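Local atomic coordinates of thioredoxin (Thermosipho africanus, PDB entry 6MOS), a protein that probably acts as a small thiol-disulfide oxidoreductase, using a redox-active cysteine pair to reduce disulfide bonds in other proteins. Residues A[82-87]-A[105-110]. Sequence-based numbering, arbitrary orientation.
Sequences VIILDK and NTIERY
Ile84 and Asp86 of strand 82-86 meet Thr106, Ile107 and Tyr110 of helix 105-110 in a helix-on-sheet packing contact of the thioredoxin fold. The helical residues belong to helix 100-115, the C-terminal helix, which lies over one face of the mixed sheet; the axes of strand 82-86 and helix 105-110 run nearly parallel, 12° apart in direction, with a closest approach of 10.4 Å. Both Ile84 and Asp86 point their CB toward the helix, whereas Leu85 between them points away.

The apolar half rests on the Ile84 delta methyl. With CG1 anti to the carbonyl carbon (chi1 -54°) and the chain extended beyond it (chi2 173°), CD1 touches two successive helix residues, 3.6 Å from Ile107 CG1 and 3.9 Å from Thr106 CG2. Thr106 turns CG2 to the strand, while its OG1 hydrogen-bonds back to the carbonyl of Glu102, one helical turn earlier. Ile107 also touches Ile30 of the adjacent strand and Ile51 and Phe55 of helix 39-55, tying the contact into the hydrophobic interior.

One turn after Thr106, at the partly exposed end of the contact, Tyr110 extends its ring across to the end of the strand, and Ile91 of strand 89-95 touches both Tyr110 and Asp86. The carboxylate stands almost upright to the ring, their planes 82° apart, and OD2 lies at the ring's edge, in its plane. Tyr110 OH donates to Asp86 OD2; the modelled 2.3 Å is very short for a hydrogen bond, and the exact length is doubtful.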
loop_
_atom_site.group_PDB
_atom_site.type_symbol
_atom_site.label_atom_id
_atom_site.label_comp_id
_atom_site.label_asym_id
_atom_site.label_seq_id
_atom_site.Cartn_x
_atom_site.Cartn_y
_atom_site.Cartn_z
ATOM N N VAL A 82 -2.367 2.281 2.323
ATOM C CA VAL A 82 -1.183 1.692 1.705
ATOM C C VAL A 82 -0.140 1.500 2.791
ATOM O O VAL A 82 0.172 2.437 3.530
ATOM C CB VAL A 82 -0.629 2.566 0.564
ATOM C CG1 VAL A 82 0.651 1.958 0.022
ATOM C CG2 VAL A 82 -1.645 2.686 -0.551
ATOM N N ILE A 83 0.394 0.283 2.904
ATOM C CA ILE A 83 1.464 0.011 3.852
ATOM C C ILE A 83 2.645 -0.514 3.053
ATOM O O ILE A 83 2.492 -1.453 2.269
ATOM C CB ILE A 83 1.035 -0.992 4.939
ATOM C CG1 ILE A 83 -0.175 -0.461 5.720
ATOM C CG2 ILE A 83 2.171 -1.244 5.921
ATOM C CD1 ILE A 83 -0.550 -1.329 6.901
ATOM N N ILE A 84 3.801 0.130 3.196
ATOM C CA ILE A 84 5.042 -0.362 2.609
ATOM C C ILE A 84 5.806 -1.116 3.689
ATOM O O ILE A 84 5.957 -0.621 4.814
ATOM C CB ILE A 84 5.873 0.793 2.023
ATOM C CG1 ILE A 84 5.016 1.600 1.036
ATOM C CG2 ILE A 84 7.110 0.248 1.335
ATOM C CD1 ILE A 84 5.682 2.863 0.523
ATOM N N LEU A 85 6.262 -2.324 3.372
ATOM C CA LEU A 85 6.953 -3.143 4.354
ATOM C C LEU A 85 8.257 -3.670 3.779
ATOM O O LEU A 85 8.424 -3.790 2.561
ATOM C CB LEU A 85 6.098 -4.331 4.828
ATOM C CG LEU A 85 4.748 -4.009 5.466
ATOM C CD1 LEU A 85 3.633 -4.155 4.440
ATOM C CD2 LEU A 85 4.486 -4.873 6.682
ATOM N N ASP A 86 9.169 -4.003 4.689
ATOM C CA ASP A 86 10.418 -4.674 4.358
ATOM C C ASP A 86 10.703 -5.677 5.463
ATOM O O ASP A 86 10.860 -5.286 6.623
ATOM C CB ASP A 86 11.564 -3.671 4.228
ATOM C CG ASP A 86 12.860 -4.316 3.784
ATOM O OD1 ASP A 86 12.823 -5.474 3.315
ATOM O OD2 ASP A 86 13.914 -3.659 3.903
ATOM N N LYS A 87 10.771 -6.961 5.110
ATOM C CA LYS A 87 10.966 -8.030 6.094
ATOM C C LYS A 87 9.867 -7.991 7.154
ATOM O O LYS A 87 10.123 -8.131 8.353
ATOM C CB LYS A 87 12.356 -7.947 6.737
ATOM C CG LYS A 87 12.801 -9.214 7.472
ATOM C CD LYS A 87 13.194 -8.914 8.921
ATOM C CE LYS A 87 13.658 -10.175 9.650
ATOM N NZ LYS A 87 14.782 -10.857 8.940
ATOM N N ASN A 105 7.421 8.287 -3.897
ATOM C CA ASN A 105 8.560 8.979 -3.308
ATOM C C ASN A 105 9.140 8.196 -2.137
ATOM O O ASN A 105 10.364 8.122 -1.979
ATOM C CB ASN A 105 8.145 10.379 -2.872
ATOM C CG ASN A 105 9.295 11.345 -2.894
ATOM O OD1 ASN A 105 9.748 11.809 -1.845
ATOM N ND2 ASN A 105 9.791 11.648 -4.094
ATOM N N THR A 106 8.279 7.597 -1.308
ATOM C CA THR A 106 8.769 6.825 -0.169
ATOM C C THR A 106 9.496 5.573 -0.636
ATOM O O THR A 106 10.550 5.220 -0.088
ATOM C CB THR A 106 7.612 6.460 0.768
ATOM O OG1 THR A 106 7.053 7.654 1.330
ATOM C CG2 THR A 106 8.086 5.557 1.895
ATOM N N ILE A 107 8.952 4.894 -1.650
ATOM C CA ILE A 107 9.607 3.701 -2.174
ATOM C C ILE A 107 10.977 4.058 -2.735
ATOM O O ILE A 107 11.967 3.359 -2.487
ATOM C CB ILE A 107 8.713 3.016 -3.226
ATOM C CG1 ILE A 107 7.413 2.546 -2.585
ATOM C CG2 ILE A 107 9.433 1.851 -3.873
ATOM C CD1 ILE A 107 6.493 1.765 -3.526
ATOM N N GLU A 108 11.067 5.175 -3.462
ATOM C CA GLU A 108 12.350 5.561 -4.044
ATOM C C GLU A 108 13.357 5.950 -2.969
ATOM O O GLU A 108 14.514 5.504 -3.007
ATOM C CB GLU A 108 12.154 6.695 -5.048
ATOM C CG GLU A 108 11.686 6.181 -6.393
ATOM C CD GLU A 108 11.664 7.242 -7.471
ATOM O OE1 GLU A 108 11.557 8.440 -7.131
ATOM O OE2 GLU A 108 11.755 6.872 -8.664
ATOM N N ARG A 109 12.938 6.754 -1.992
ATOM C CA ARG A 109 13.850 7.143 -0.920
ATOM C C ARG A 109 14.328 5.932 -0.135
ATOM O O ARG A 109 15.516 5.833 0.204
ATOM C CB ARG A 109 13.180 8.148 0.018
ATOM C CG ARG A 109 12.877 9.507 -0.599
ATOM C CD ARG A 109 12.873 10.605 0.458
ATOM N NE ARG A 109 12.297 10.151 1.721
ATOM C CZ ARG A 109 10.995 10.144 1.992
ATOM N NH1 ARG A 109 10.126 10.559 1.080
ATOM N NH2 ARG A 109 10.563 9.712 3.173
ATOM N N TYR A 110 13.419 4.994 0.170
ATOM C CA TYR A 110 13.826 3.808 0.915
ATOM C C TYR A 110 14.826 2.976 0.127
ATOM O O TYR A 110 15.815 2.481 0.687
ATOM C CB TYR A 110 12.610 2.959 1.289
ATOM C CG TYR A 110 12.988 1.785 2.169
ATOM C CD1 TYR A 110 13.279 1.971 3.517
ATOM C CD2 TYR A 110 13.076 0.503 1.650
ATOM C CE1 TYR A 110 13.630 0.916 4.320
ATOM C CE2 TYR A 110 13.428 -0.569 2.451
ATOM C CZ TYR A 110 13.699 -0.354 3.785
ATOM O OH TYR A 110 14.044 -1.418 4.579
#